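Local coordinates for adhesion G-protein coupled receptor G6 (Danio rerio, PDB 6V55) that probably acts as a cell-surface adhesion receptor coupled to G proteins, with a calcium-binding extracellular region and a role in myelination, at residues L48-E53 / D61-K66; S219-V224 / G228-S233; N506-T511 / L537-T542. All coordinates share one frame; numbering follows the deposited sequence.

Overall arrangement
Three separate parts of an elongated extracellular region are sampled, in series along the chain. Interaction 1 joins the two sheets of the CUB domain at its calcium ion, near the middle of the molecule. Interaction 2, a hairpin in the pentraxin-family domain, has its centre 57 Å from that of interaction 1 and 88 Å from that of interaction 3, which lies on the other side of the chain's centre. Interaction 3 packs a glycosylated loop on a helix; its nearest atoms are about 16 Å from interaction 1. Consecutive residues 475-477 border both: Lys-477 forms a salt bridge with Glu-53, while Pro-475 and Tyr-476 meet Ile-507.

Interaction 1 of 3, residues L48-E53 / D61-K66; sequences LDFELE and DRVVVK. With CA (calcium ion), chain C.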
loop_
_atom_site.group_PDB
_atom_site.type_symbol
_atom_site.label_atom_id
_atom_site.label_comp_id
_atom_site.label_asym_id
_atom_site.label_seq_id
_atom_site.Cartn_x
_atom_site.Cartn_y
_atom_site.Cartn_z
ATOM N N LEU A 48 -1.631 -11.241 5.853
ATOM C CA LEU A 48 -1.062 -12.370 6.566
ATOM C C LEU A 48 0.001 -11.938 7.563
ATOM O O LEU A 48 0.306 -12.689 8.502
ATOM C CB LEU A 48 -0.475 -13.361 5.560
ATOM C CG LEU A 48 -1.441 -13.732 4.425
ATOM C CD1 LEU A 48 -0.766 -14.564 3.312
ATOM C CD2 LEU A 48 -2.622 -14.466 4.997
ATOM N N ASP A 49 0.564 -10.749 7.375
ATOM C CA ASP A 49 1.668 -10.191 8.145
ATOM C C ASP A 49 1.761 -8.722 7.771
ATOM O O ASP A 49 1.494 -8.372 6.622
ATOM C CB ASP A 49 2.986 -10.894 7.823
ATOM C CG ASP A 49 4.067 -10.574 8.822
ATOM O OD1 ASP A 49 3.713 -10.007 9.883
ATOM O OD2 ASP A 49 5.260 -10.859 8.541
ATOM N N PHE A 50 2.118 -7.870 8.739
ATOM C CA PHE A 50 2.127 -6.414 8.517
ATOM C C PHE A 50 2.961 -5.753 9.602
ATOM O O PHE A 50 2.538 -5.745 10.771
ATOM C CB PHE A 50 0.694 -5.823 8.532
ATOM C CG PHE A 50 0.617 -4.325 8.268
ATOM C CD1 PHE A 50 0.629 -3.388 9.322
ATOM C CD2 PHE A 50 0.446 -3.853 6.975
ATOM C CE1 PHE A 50 0.557 -2.028 9.077
ATOM C CE2 PHE A 50 0.346 -2.500 6.725
ATOM C CZ PHE A 50 0.400 -1.588 7.780
ATOM N N GLU A 51 4.070 -5.113 9.218
ATOM C CA GLU A 51 4.790 -4.227 10.125
ATOM C C GLU A 51 5.338 -3.048 9.335
ATOM O O GLU A 51 6.204 -3.230 8.473
ATOM C CB GLU A 51 5.922 -4.960 10.846
ATOM C CG GLU A 51 6.731 -4.063 11.792
ATOM C CD GLU A 51 8.053 -4.693 12.279
ATOM O OE1 GLU A 51 8.682 -5.502 11.536
ATOM O OE2 GLU A 51 8.460 -4.359 13.421
ATOM N N LEU A 52 4.844 -1.847 9.628
ATOM C CA LEU A 52 5.346 -0.624 9.017
ATOM C C LEU A 52 5.922 0.283 10.094
ATOM O O LEU A 52 5.714 0.073 11.291
ATOM C CB LEU A 52 4.240 0.108 8.258
ATOM C CG LEU A 52 4.283 0.001 6.737
ATOM C CD1 LEU A 52 4.060 -1.434 6.324
ATOM C CD2 LEU A 52 3.208 0.867 6.154
ATOM N N GLU A 53 6.678 1.281 9.647
ATOM C CA GLU A 53 7.172 2.334 10.527
ATOM C C GLU A 53 5.990 3.114 11.090
ATOM O O GLU A 53 5.132 3.574 10.332
ATOM C CB GLU A 53 8.105 3.254 9.749
ATOM C CG GLU A 53 8.482 4.495 10.488
ATOM C CD GLU A 53 9.362 5.448 9.678
ATOM O OE1 GLU A 53 9.387 5.371 8.431
ATOM O OE2 GLU A 53 10.037 6.302 10.301
ATOM N N ASP A 61 5.607 6.023 6.801
ATOM C CA ASP A 61 5.240 4.992 5.841
ATOM C C ASP A 61 3.785 4.644 6.057
ATOM O O ASP A 61 3.361 4.468 7.198
ATOM C CB ASP A 61 6.061 3.709 6.003
ATOM C CG ASP A 61 7.558 3.956 6.028
ATOM O OD1 ASP A 61 7.969 5.052 5.607
ATOM O OD2 ASP A 61 8.316 3.057 6.471
ATOM N N ARG A 62 3.014 4.499 4.981
ATOM C CA ARG A 62 1.606 4.142 5.129
ATOM C C ARG A 62 1.191 3.166 4.038
ATOM O O ARG A 62 1.763 3.147 2.946
ATOM C CB ARG A 62 0.689 5.382 5.104
ATOM C CG ARG A 62 0.699 6.155 3.809
ATOM C CD ARG A 62 -0.428 7.200 3.756
ATOM N NE ARG A 62 -0.319 8.204 4.812
ATOM C CZ ARG A 62 -0.889 9.412 4.792
ATOM N NH1 ARG A 62 -1.636 9.811 3.756
ATOM N NH2 ARG A 62 -0.695 10.234 5.822
ATOM N N VAL A 63 0.207 2.334 4.360
ATOM C CA VAL A 63 -0.525 1.527 3.390
ATOM C C VAL A 63 -1.937 2.082 3.346
ATOM O O VAL A 63 -2.557 2.243 4.400
ATOM C CB VAL A 63 -0.539 0.037 3.769
ATOM C CG1 VAL A 63 -1.548 -0.752 2.930
ATOM C CG2 VAL A 63 0.820 -0.539 3.581
ATOM N N VAL A 64 -2.437 2.397 2.141
ATOM C CA VAL A 64 -3.822 2.824 1.926
ATOM C C VAL A 64 -4.592 1.679 1.269
ATOM O O VAL A 64 -4.138 1.131 0.259
ATOM C CB VAL A 64 -3.878 4.089 1.051
ATOM C CG1 VAL A 64 -5.315 4.470 0.749
ATOM C CG2 VAL A 64 -3.153 5.253 1.730
ATOM N N VAL A 65 -5.741 1.296 1.838
ATOM C CA VAL A 65 -6.639 0.308 1.226
ATOM C C VAL A 65 -7.869 1.031 0.692
ATOM O O VAL A 65 -8.623 1.644 1.460
ATOM C CB VAL A 65 -7.061 -0.797 2.205
ATOM C CG1 VAL A 65 -7.961 -1.804 1.488
ATOM C CG2 VAL A 65 -5.843 -1.486 2.797
ATOM N N LYS A 66 -8.092 0.934 -0.618
ATOM C CA LYS A 66 -9.118 1.709 -1.316
ATOM C C LYS A 66 -10.157 0.755 -1.901
ATOM O O LYS A 66 -9.841 -0.077 -2.760
ATOM C CB LYS A 66 -8.489 2.575 -2.415
ATOM C CG LYS A 66 -9.073 3.974 -2.533
ATOM C CD LYS A 66 -8.163 4.922 -3.332
ATOM C CE LYS A 66 -8.386 4.857 -4.850
ATOM N NZ LYS A 66 -7.249 5.494 -5.644
HETATM CA CA CA C . 10.385 4.840 6.258
HETATM O O HOH W 1 3.973 6.071 8.892
HETATM O O HOH W 2 11.432 4.138 4.030
#
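Glu-53 and Asp-61 meet through a calcium ion. Glu-53 gives one oxygen, OE1, whereas Asp-61 holds the ion with both, OD1 at 2.5 Å and OD2 at 2.7 Å. The two side chains come in nearly perpendicular, with their carboxylate planes 75° apart, and Glu-53 OE1 comes within 3.2 Å of Asp-61 OD1. Such crowding of acidic oxygens is probably tolerable because the cation lies between them. Glu-53 delivers OE1 from the end of an extended arm, its CG turned opposite the backbone N (chi1 170°). Asp-98, the carbonyls of Ser-100 and Val-101, and a water complete the site. Second partners fix the acids further: Tyr-25 OH bonds to Asp-61 OD2, and Lys-477, far along the sequence, forms a salt bridge with Glu-53 OE2. Another water donates to Glu-53 O at 3.1 Å and accepts a weak bond from Asp-61 N.

This is the calcium site of a CUB domain, a two-sheet beta sandwich. Strand 41-51 belongs to the four-stranded sheet and strand 62-66 to the five-stranded one, and no direct hydrogen bond joins the two segments.

Apolar packing between the sheets takes over beside the metal. The CG2 branch of Val-63 sits at the edge of the Phe-50 ring, near its plane, 3.7 Å from Phe-50 CE2, and the two side chains run alongside each other, pointing opposite ways. That same Val-63 methyl is 3.8 Å from Leu-52 CD2. Leu-52 lays CD2 against the backbone between Asp-61 and Arg-62, 3.7 Å from Arg-62 C and 4.0 Å from Asp-61 CB. Phe-106 touches both Phe-50 and Val-63, and Phe-95 touches Leu-52 and Val-63.

Interaction 2 of 3, residues S219-V224 / G228-S233; sequences SGLIGV and GHYFSS
Leu-221 reaches over to the partner strand with both methyls: CD1 lies 3.9 Å from Ser-232 CB and 3.5 Å from Ser-233 O, while CD2 comes 4.2 Å from Tyr-230 OH. CG placed anti to the backbone N (chi1 -172°) swings the isobutyl group across to these residues. With both methyls gone, as in an alanine here, a gap is likely to open beside Ser-232 and the hydroxyl end of Tyr-230. Tyr-230 lies on the same face of the hairpin, with CE1 4.3 Å from Gly-223 CA.

Backbone bonds tie the antiparallel strands together. Val-224 and Phe-231 form a hydrogen-bonded pair: Phe-231 N donates to Val-224 O at 2.9 Å, and Val-224 N returns a nearly straight bond (166°) to Phe-231 O. Ile-222 and Ser-233 pair likewise, but the bond from Ile-222 N to Ser-233 O is weak. Between them lies the non-hydrogen-bonded pair Gly-223 and Ser-232, with Gly-223 CA making a CA-H...O contact to Phe-231 O at 3.4 Å.

On the other face, Val-224 CB and Phe-231 CB are 4.3 Å apart, and the Phe-231 ring stacks with Phe-198. This hairpin ends the six-stranded sheet of the pentraxin-family beta sandwich: strand 229-234 is outermost, strand 209-216 flanks strand 221-226, Ile-222 packs down on strand 185-188 of the second sheet, and Tyr-230 touches helix 282-286.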
loop_
_atom_site.group_PDB
_atom_site.type_symbol
_atom_site.label_atom_id
_atom_site.label_comp_id
_atom_site.label_asym_id
_atom_site.label_seq_id
_atom_site.Cartn_x
_atom_site.Cartn_y
_atom_site.Cartn_z
ATOM N N SER A 219 -52.124 -34.488 8.601
ATOM C CA SER A 219 -53.378 -33.771 8.770
ATOM C C SER A 219 -53.954 -33.222 7.475
ATOM O O SER A 219 -55.152 -32.922 7.428
ATOM C CB SER A 219 -53.187 -32.611 9.749
ATOM O OG SER A 219 -51.934 -31.992 9.509
ATOM N N GLY A 220 -53.140 -33.069 6.430
ATOM C CA GLY A 220 -53.554 -32.280 5.289
ATOM C C GLY A 220 -53.544 -30.796 5.538
ATOM O O GLY A 220 -54.086 -30.044 4.728
ATOM N N LEU A 221 -52.921 -30.349 6.623
ATOM C CA LEU A 221 -52.991 -28.961 7.054
ATOM C C LEU A 221 -52.050 -28.101 6.215
ATOM O O LEU A 221 -50.825 -28.191 6.356
ATOM C CB LEU A 221 -52.638 -28.857 8.536
ATOM C CG LEU A 221 -52.857 -27.468 9.158
ATOM C CD1 LEU A 221 -54.324 -27.228 9.432
ATOM C CD2 LEU A 221 -52.044 -27.294 10.434
ATOM N N ILE A 222 -52.618 -27.274 5.341
ATOM C CA ILE A 222 -51.875 -26.172 4.743
ATOM C C ILE A 222 -51.798 -25.031 5.753
ATOM O O ILE A 222 -52.790 -24.686 6.400
ATOM C CB ILE A 222 -52.537 -25.701 3.436
ATOM C CG1 ILE A 222 -53.065 -26.888 2.616
ATOM C CG2 ILE A 222 -51.579 -24.801 2.632
ATOM C CD1 ILE A 222 -52.025 -27.625 1.834
ATOM N N GLY A 223 -50.616 -24.452 5.901
ATOM C CA GLY A 223 -50.443 -23.236 6.677
ATOM C C GLY A 223 -49.957 -22.126 5.735
ATOM O O GLY A 223 -49.259 -22.411 4.772
ATOM N N VAL A 224 -50.405 -20.906 6.004
ATOM C CA VAL A 224 -49.990 -19.728 5.240
ATOM C C VAL A 224 -49.544 -18.666 6.240
ATOM O O VAL A 224 -50.278 -18.356 7.187
ATOM C CB VAL A 224 -51.121 -19.188 4.342
ATOM C CG1 VAL A 224 -50.705 -17.898 3.660
ATOM C CG2 VAL A 224 -51.494 -20.194 3.277
ATOM N N GLY A 228 -47.892 -10.918 8.743
ATOM C CA GLY A 228 -47.850 -11.043 10.192
ATOM C C GLY A 228 -48.811 -12.045 10.795
ATOM O O GLY A 228 -48.632 -12.430 11.964
ATOM N N HIS A 229 -49.810 -12.497 10.041
ATOM C CA HIS A 229 -50.874 -13.349 10.546
ATOM C C HIS A 229 -50.696 -14.777 10.045
ATOM O O HIS A 229 -50.272 -15.007 8.908
ATOM C CB HIS A 229 -52.235 -12.810 10.110
ATOM C CG HIS A 229 -52.416 -11.345 10.354
ATOM N ND1 HIS A 229 -52.794 -10.466 9.358
ATOM C CD2 HIS A 229 -52.284 -10.602 11.479
ATOM C CE1 HIS A 229 -52.889 -9.247 9.859
ATOM N NE2 HIS A 229 -52.585 -9.302 11.144
ATOM N N TYR A 230 -51.032 -15.732 10.895
ATOM C CA TYR A 230 -50.938 -17.138 10.552
ATOM C C TYR A 230 -52.326 -17.683 10.250
ATOM O O TYR A 230 -53.288 -17.406 10.971
ATOM C CB TYR A 230 -50.287 -17.921 11.692
ATOM C CG TYR A 230 -50.268 -19.421 11.499
ATOM C CD1 TYR A 230 -49.425 -20.022 10.555
ATOM C CD2 TYR A 230 -51.102 -20.240 12.258
ATOM C CE1 TYR A 230 -49.414 -21.411 10.389
ATOM C CE2 TYR A 230 -51.095 -21.614 12.106
ATOM C CZ TYR A 230 -50.259 -22.197 11.175
ATOM O OH TYR A 230 -50.292 -23.570 11.051
ATOM N N PHE A 231 -52.414 -18.467 9.189
ATOM C CA PHE A 231 -53.665 -19.039 8.736
ATOM C C PHE A 231 -53.505 -20.538 8.577
ATOM O O PHE A 231 -52.392 -21.041 8.393
ATOM C CB PHE A 231 -54.080 -18.432 7.433
ATOM C CG PHE A 231 -54.275 -16.960 7.505
ATOM C CD1 PHE A 231 -53.298 -16.092 7.030
ATOM C CD2 PHE A 231 -55.432 -16.434 8.059
ATOM C CE1 PHE A 231 -53.481 -14.713 7.098
ATOM C CE2 PHE A 231 -55.625 -15.058 8.133
ATOM C CZ PHE A 231 -54.652 -14.199 7.656
ATOM N N SER A 232 -54.630 -21.247 8.649
ATOM C CA SER A 232 -54.631 -22.693 8.545
ATOM C C SER A 232 -55.837 -23.134 7.735
ATOM O O SER A 232 -56.890 -22.496 7.764
ATOM C CB SER A 232 -54.650 -23.328 9.928
ATOM O OG SER A 232 -53.334 -23.386 10.416
ATOM N N SER A 233 -55.670 -24.230 7.007
ATOM C CA SER A 233 -56.738 -24.797 6.202
ATOM C C SER A 233 -56.416 -26.277 6.045
ATOM O O SER A 233 -55.247 -26.668 6.064
ATOM C CB SER A 233 -56.856 -24.073 4.850
ATOM O OG SER A 233 -57.281 -24.944 3.832
#

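Interaction 3 of 3, residues N506-T511 / L537-T542; sequences NITSIT and LTQVVT. With NAG (2-acetamido-2-deoxy-beta-D-glucopyranose), chain F.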
loop_
_atom_site.group_PDB
_atom_site.type_symbol
_atom_site.label_atom_id
_atom_site.label_comp_id
_atom_site.label_asym_id
_atom_site.label_seq_id
_atom_site.Cartn_x
_atom_site.Cartn_y
_atom_site.Cartn_z
ATOM N N ASN A 506 18.486 21.409 6.886
ATOM C CA ASN A 506 19.306 20.759 5.867
ATOM C C ASN A 506 20.010 19.537 6.457
ATOM O O ASN A 506 20.013 19.313 7.667
ATOM C CB ASN A 506 20.415 21.699 5.365
ATOM C CG ASN A 506 19.932 22.856 4.491
ATOM O OD1 ASN A 506 19.056 22.698 3.643
ATOM N ND2 ASN A 506 20.545 24.042 4.698
ATOM N N ILE A 507 20.682 18.771 5.588
ATOM C CA ILE A 507 21.768 17.886 6.028
ATOM C C ILE A 507 22.859 18.684 6.735
ATOM O O ILE A 507 23.315 18.319 7.828
ATOM C CB ILE A 507 22.357 17.116 4.826
ATOM C CG1 ILE A 507 21.327 16.171 4.211
ATOM C CG2 ILE A 507 23.623 16.333 5.209
ATOM C CD1 ILE A 507 21.768 15.608 2.878
ATOM N N THR A 508 23.266 19.807 6.139
ATOM C CA THR A 508 24.403 20.561 6.650
ATOM C C THR A 508 24.051 21.469 7.818
ATOM O O THR A 508 24.946 21.835 8.584
ATOM C CB THR A 508 25.007 21.431 5.551
ATOM O OG1 THR A 508 24.268 22.657 5.471
ATOM C CG2 THR A 508 24.918 20.737 4.226
ATOM N N SER A 509 22.785 21.860 7.964
ATOM C CA SER A 509 22.503 22.990 8.834
ATOM C C SER A 509 22.328 22.597 10.292
ATOM O O SER A 509 22.230 23.483 11.150
ATOM C CB SER A 509 21.267 23.736 8.341
ATOM O OG SER A 509 20.101 23.025 8.693
ATOM N N ILE A 510 22.294 21.313 10.597
ATOM C CA ILE A 510 22.232 20.887 11.990
ATOM C C ILE A 510 23.599 21.107 12.631
ATOM O O ILE A 510 24.642 21.138 11.961
ATOM C CB ILE A 510 21.741 19.424 12.099
ATOM C CG1 ILE A 510 21.041 19.182 13.431
ATOM C CG2 ILE A 510 22.862 18.394 11.897
ATOM C CD1 ILE A 510 20.411 17.797 13.536
ATOM N N THR A 511 23.590 21.356 13.930
ATOM C CA THR A 511 24.802 21.638 14.681
ATOM C C THR A 511 24.985 20.503 15.678
ATOM O O THR A 511 24.113 20.267 16.522
ATOM C CB THR A 511 24.704 22.999 15.367
ATOM O OG1 THR A 511 23.402 23.136 15.956
ATOM C CG2 THR A 511 24.902 24.116 14.340
ATOM N N LEU A 537 26.176 13.526 -0.992
ATOM C CA LEU A 537 27.202 12.676 -0.411
ATOM C C LEU A 537 28.335 13.486 0.219
ATOM O O LEU A 537 28.816 13.128 1.301
ATOM C CB LEU A 537 27.735 11.747 -1.490
ATOM C CG LEU A 537 28.558 10.594 -0.976
ATOM C CD1 LEU A 537 27.979 9.348 -1.556
ATOM C CD2 LEU A 537 29.999 10.755 -1.387
ATOM N N THR A 538 28.770 14.585 -0.423
ATOM C CA THR A 538 29.792 15.408 0.226
ATOM C C THR A 538 29.216 16.210 1.397
ATOM O O THR A 538 29.972 16.584 2.302
ATOM C CB THR A 538 30.529 16.340 -0.773
ATOM O OG1 THR A 538 29.798 17.555 -0.990
ATOM C CG2 THR A 538 30.798 15.645 -2.118
ATOM N N GLN A 539 27.895 16.421 1.445
ATOM C CA GLN A 539 27.317 17.044 2.627
ATOM C C GLN A 539 27.175 16.070 3.780
ATOM O O GLN A 539 27.217 16.488 4.944
ATOM C CB GLN A 539 25.952 17.630 2.311
ATOM C CG GLN A 539 26.030 18.746 1.352
ATOM C CD GLN A 539 24.699 19.022 0.759
ATOM O OE1 GLN A 539 23.672 18.827 1.406
ATOM N NE2 GLN A 539 24.692 19.457 -0.490
ATOM N N VAL A 540 26.977 14.785 3.490
ATOM C CA VAL A 540 26.943 13.811 4.571
ATOM C C VAL A 540 28.349 13.620 5.139
ATOM O O VAL A 540 28.541 13.569 6.360
ATOM C CB VAL A 540 26.297 12.501 4.075
ATOM C CG1 VAL A 540 26.398 11.433 5.085
ATOM C CG2 VAL A 540 24.812 12.720 3.781
ATOM N N VAL A 541 29.365 13.649 4.278
ATOM C CA VAL A 541 30.720 13.377 4.741
ATOM C C VAL A 541 31.324 14.609 5.433
ATOM O O VAL A 541 32.156 14.478 6.346
ATOM C CB VAL A 541 31.512 12.829 3.530
ATOM C CG1 VAL A 541 32.977 12.830 3.717
ATOM C CG2 VAL A 541 31.077 11.389 3.263
ATOM N N THR A 542 30.830 15.811 5.123
ATOM C CA THR A 542 31.242 16.976 5.912
ATOM C C THR A 542 30.641 16.955 7.319
ATOM O O THR A 542 31.370 17.157 8.305
ATOM C CB THR A 542 30.897 18.263 5.167
ATOM O OG1 THR A 542 31.712 18.333 3.985
ATOM C CG2 THR A 542 31.175 19.491 6.020
HETATM C C1 NAG F . 20.337 25.301 3.993
HETATM C C2 NAG F . 20.287 26.583 4.903
HETATM C C3 NAG F . 20.471 27.875 4.064
HETATM C C4 NAG F . 21.681 27.795 3.140
HETATM C C5 NAG F . 21.498 26.600 2.213
HETATM C C6 NAG F . 22.624 26.427 1.213
HETATM C C7 NAG F . 18.825 27.273 6.793
HETATM C C8 NAG F . 17.430 27.210 7.358
HETATM N N2 NAG F . 19.021 26.631 5.630
HETATM O O3 NAG F . 20.590 29.022 4.902
HETATM O O4 NAG F . 21.835 28.994 2.382
HETATM O O5 NAG F . 21.456 25.410 3.016
HETATM O O6 NAG F . 22.919 27.637 0.526
HETATM O O7 NAG F . 19.727 27.879 7.364
#
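A glycan-bearing loop packs by van der Waals contact on one side of helix 534-550: Ile-507 meets Gln-539 and Val-540, and Thr-508 meets Gln-539. Ile-507 puts its CG2 branch over the helix backbone, 3.6 Å from Gln-539 O and 4.1 Å from Val-540 CG2. With CG1 beside the backbone N (chi1 -65°), the CG2 methyl is left facing the helix. The side chain of Gln-539 runs roughly square to that of Ile-507 and continues, extended, at a slant past Thr-508, whose CG2 methyl rests 3.7 Å from Gln-539 CG and 3.6 Å from Gln-539 OE1.

Residues 506-508 spell the N-glycosylation sequon Asn-Ile-Thr, and the sugar is in place: Asn-506 ND2 is bonded covalently to NAG C1. The helix is one of a group preceding the strands that lead to the GPS motif, consistent with the helical part of a GAIN domain.

Polar anchors hold the loop's shape. Asn-506 N donates to Ser-509 OG at 2.9 Å, Lys-543 NZ of the same helix bonds to the carbonyls of Thr-508 and Ile-510, and Tyr-476 OH bonds to Ile-507 O. Val-540 also touches Ile-564 of helix 555-568 and Leu-524 of helix 517-527.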